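Local structure of paenibacillus xanthan lyase (6F2P) at residues V362-F367 with A373-P378. The protein cleaves the polysaccharide xanthan as a lyase, probably by the beta-elimination chemistry of polysaccharide lyase family 8. Sequence-based numbering, arbitrary orientation.
Sequences VKYKQF and AVQLRP
K363 and L376 bond to each other through both backbone amides, and K365 and V374 repeat the exchange two residues along, so that four N-H...O=C bonds satisfy every amide donor of these residues. L376 N reaches K363 O at 2.9 Å, while V374 N gives the straightest bond, 162° at the hydrogen, to K365 O. Between them lies Y364 with Q375 and beyond, toward the turn, Q366 with A373, both non-hydrogen-bonded pairs; the backbone of Q375 bonds to F382, that of A373 to L384 and that of Y364 to G464. V374 O, already bonded to K365 N, also receives a CA-H...O contact from Y364 CA at 3.4 Å. Strands 363-367 and 372-377 thus form an antiparallel beta hairpin, the first two strands of a four-stranded sheet in the super-sandwich domain of this family 8 lyase.

On the face carrying Y364 and Q375, the tyrosine CG is anti to the backbone N (chi1 178°), and the CD1 edge of its ring faces Q375, whose CB and OE1 lie near the ring plane, ring and amide planes 73° apart. The Y364 hydroxyl donates to Q366 OE1 at 2.6 Å, approaching above the carboxamide plane, and rests 3.7 Å from A373 CB. A phenylalanine in place of Y364 would probably leave Q366 OE1 without this donor and its carboxamide less firmly held. Q366 NE2 bonds to S469 OG and Q375 NE2 to Q465 O, whereas Q375 OE1 lies 3.5 Å from K363 O, two acceptors not hydrogen-bonded. R377, bent at chi2 and chi3, lays one guanidinium face against V362 CG1, NH1 lying 3.6 Å from that methyl, while NE bonds to D490 O and NH1 to Q465 OE1. On the face carrying V374, F367 CE2 comes to 3.7 Å from V374 CG2, and both side chains also touch F270.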
loop_
_atom_site.group_PDB
_atom_site.type_symbol
_atom_site.label_atom_id
_atom_site.label_comp_id
_atom_site.label_asym_id
_atom_site.label_seq_id
_atom_site.Cartn_x
_atom_site.Cartn_y
_atom_site.Cartn_z
ATOM N N VAL A 362 7.887 -13.341 14.354
ATOM C CA VAL A 362 7.410 -12.079 14.911
ATOM C C VAL A 362 7.806 -10.922 14.006
ATOM O O VAL A 362 8.993 -10.647 13.852
ATOM C CB VAL A 362 8.007 -11.817 16.309
ATOM C CG1 VAL A 362 7.634 -10.417 16.799
ATOM C CG2 VAL A 362 7.544 -12.878 17.292
ATOM N N LYS A 363 6.819 -10.263 13.400
ATOM C CA LYS A 363 7.074 -9.112 12.530
ATOM C C LYS A 363 5.773 -8.456 12.105
ATOM O O LYS A 363 4.725 -9.089 12.101
ATOM C CB LYS A 363 7.874 -9.500 11.273
ATOM C CG LYS A 363 7.114 -10.379 10.282
ATOM C CD LYS A 363 7.803 -10.449 8.920
ATOM C CE LYS A 363 9.115 -11.218 8.979
ATOM N NZ LYS A 363 9.834 -11.158 7.678
ATOM N N TYR A 364 5.851 -7.175 11.760
ATOM C CA TYR A 364 4.742 -6.474 11.128
ATOM C C TYR A 364 5.097 -6.250 9.665
ATOM O O TYR A 364 6.275 -6.059 9.336
ATOM C CB TYR A 364 4.476 -5.131 11.812
ATOM C CG TYR A 364 3.352 -4.352 11.161
ATOM C CD1 TYR A 364 2.025 -4.606 11.493
ATOM C CD2 TYR A 364 3.614 -3.377 10.203
ATOM C CE1 TYR A 364 0.990 -3.913 10.894
ATOM C CE2 TYR A 364 2.589 -2.683 9.597
ATOM C CZ TYR A 364 1.277 -2.957 9.948
ATOM O OH TYR A 364 0.241 -2.266 9.364
ATOM N N LYS A 365 4.098 -6.278 8.784
ATOM C CA LYS A 365 4.365 -6.080 7.363
ATOM C C LYS A 365 3.190 -5.452 6.626
ATOM O O LYS A 365 2.086 -5.998 6.626
ATOM C CB LYS A 365 4.781 -7.401 6.704
ATOM C CG LYS A 365 5.388 -7.246 5.309
ATOM C CD LYS A 365 6.085 -8.521 4.855
ATOM C CE LYS A 365 6.657 -8.386 3.449
ATOM N NZ LYS A 365 7.671 -7.291 3.366
ATOM N N GLN A 366 3.431 -4.298 6.002
ATOM C CA GLN A 366 2.397 -3.613 5.229
ATOM C C GLN A 366 2.462 -3.989 3.754
ATOM O O GLN A 366 3.483 -3.765 3.097
ATOM C CB GLN A 366 2.526 -2.097 5.353
ATOM C CG GLN A 366 1.294 -1.316 4.921
ATOM C CD GLN A 366 0.336 -1.062 6.080
ATOM O OE1 GLN A 366 0.767 -0.888 7.218
ATOM N NE2 GLN A 366 -0.967 -1.055 5.798
ATOM N N PHE A 367 1.366 -4.540 3.236
ATOM C CA PHE A 367 1.285 -4.917 1.834
ATOM C C PHE A 367 0.517 -3.862 1.052
ATOM O O PHE A 367 -0.653 -4.043 0.695
ATOM C CB PHE A 367 0.645 -6.300 1.700
ATOM C CG PHE A 367 1.386 -7.370 2.446
ATOM C CD1 PHE A 367 2.428 -8.051 1.849
ATOM C CD2 PHE A 367 1.067 -7.666 3.755
ATOM C CE1 PHE A 367 3.123 -9.027 2.535
ATOM C CE2 PHE A 367 1.761 -8.639 4.451
ATOM C CZ PHE A 367 2.792 -9.322 3.840
ATOM N N ALA A 373 -2.490 -6.022 5.408
ATOM C CA ALA A 373 -1.507 -5.850 6.470
ATOM C C ALA A 373 -1.494 -7.088 7.363
ATOM O O ALA A 373 -2.526 -7.753 7.544
ATOM C CB ALA A 373 -1.813 -4.605 7.289
ATOM N N VAL A 374 -0.323 -7.402 7.909
ATOM C CA VAL A 374 -0.192 -8.525 8.827
ATOM C C VAL A 374 0.618 -8.138 10.059
ATOM O O VAL A 374 1.707 -7.561 9.948
ATOM C CB VAL A 374 0.461 -9.749 8.154
ATOM C CG1 VAL A 374 0.671 -10.859 9.162
ATOM C CG2 VAL A 374 -0.400 -10.242 7.019
ATOM N N GLN A 375 0.063 -8.446 11.228
ATOM C CA GLN A 375 0.775 -8.282 12.480
ATOM C C GLN A 375 1.015 -9.651 13.106
ATOM O O GLN A 375 0.074 -10.382 13.418
ATOM C CB GLN A 375 -0.001 -7.380 13.439
ATOM C CG GLN A 375 0.584 -7.314 14.837
ATOM C CD GLN A 375 1.948 -6.644 14.881
ATOM O OE1 GLN A 375 2.937 -7.160 14.352
ATOM N NE2 GLN A 375 2.007 -5.480 15.522
ATOM N N LEU A 376 2.282 -10.006 13.261
ATOM C CA LEU A 376 2.643 -11.261 13.892
ATOM C C LEU A 376 3.398 -10.968 15.191
ATOM O O LEU A 376 4.485 -10.381 15.178
ATOM C CB LEU A 376 3.484 -12.116 12.947
ATOM C CG LEU A 376 2.891 -12.435 11.571
ATOM C CD1 LEU A 376 3.933 -13.118 10.697
ATOM C CD2 LEU A 376 1.652 -13.305 11.681
ATOM N N ARG A 377 2.793 -11.366 16.305
ATOM C CA ARG A 377 3.344 -11.159 17.631
ATOM C C ARG A 377 3.453 -12.507 18.313
ATOM O O ARG A 377 2.867 -13.485 17.854
ATOM C CB ARG A 377 2.421 -10.255 18.445
ATOM C CG ARG A 377 2.241 -8.875 17.856
ATOM C CD ARG A 377 3.563 -8.180 17.693
ATOM N NE ARG A 377 4.311 -8.160 18.942
ATOM C CZ ARG A 377 5.566 -7.732 19.053
ATOM N NH1 ARG A 377 6.211 -7.295 17.981
ATOM N NH2 ARG A 377 6.179 -7.746 20.234
ATOM N N PRO A 378 4.220 -12.575 19.408
ATOM C CA PRO A 378 4.205 -13.831 20.161
ATOM C C PRO A 378 2.818 -14.112 20.738
ATOM O O PRO A 378 2.316 -13.332 21.543
ATOM C CB PRO A 378 5.228 -13.588 21.274
ATOM C CG PRO A 378 5.406 -12.094 21.334
ATOM C CD PRO A 378 5.202 -11.612 19.940
#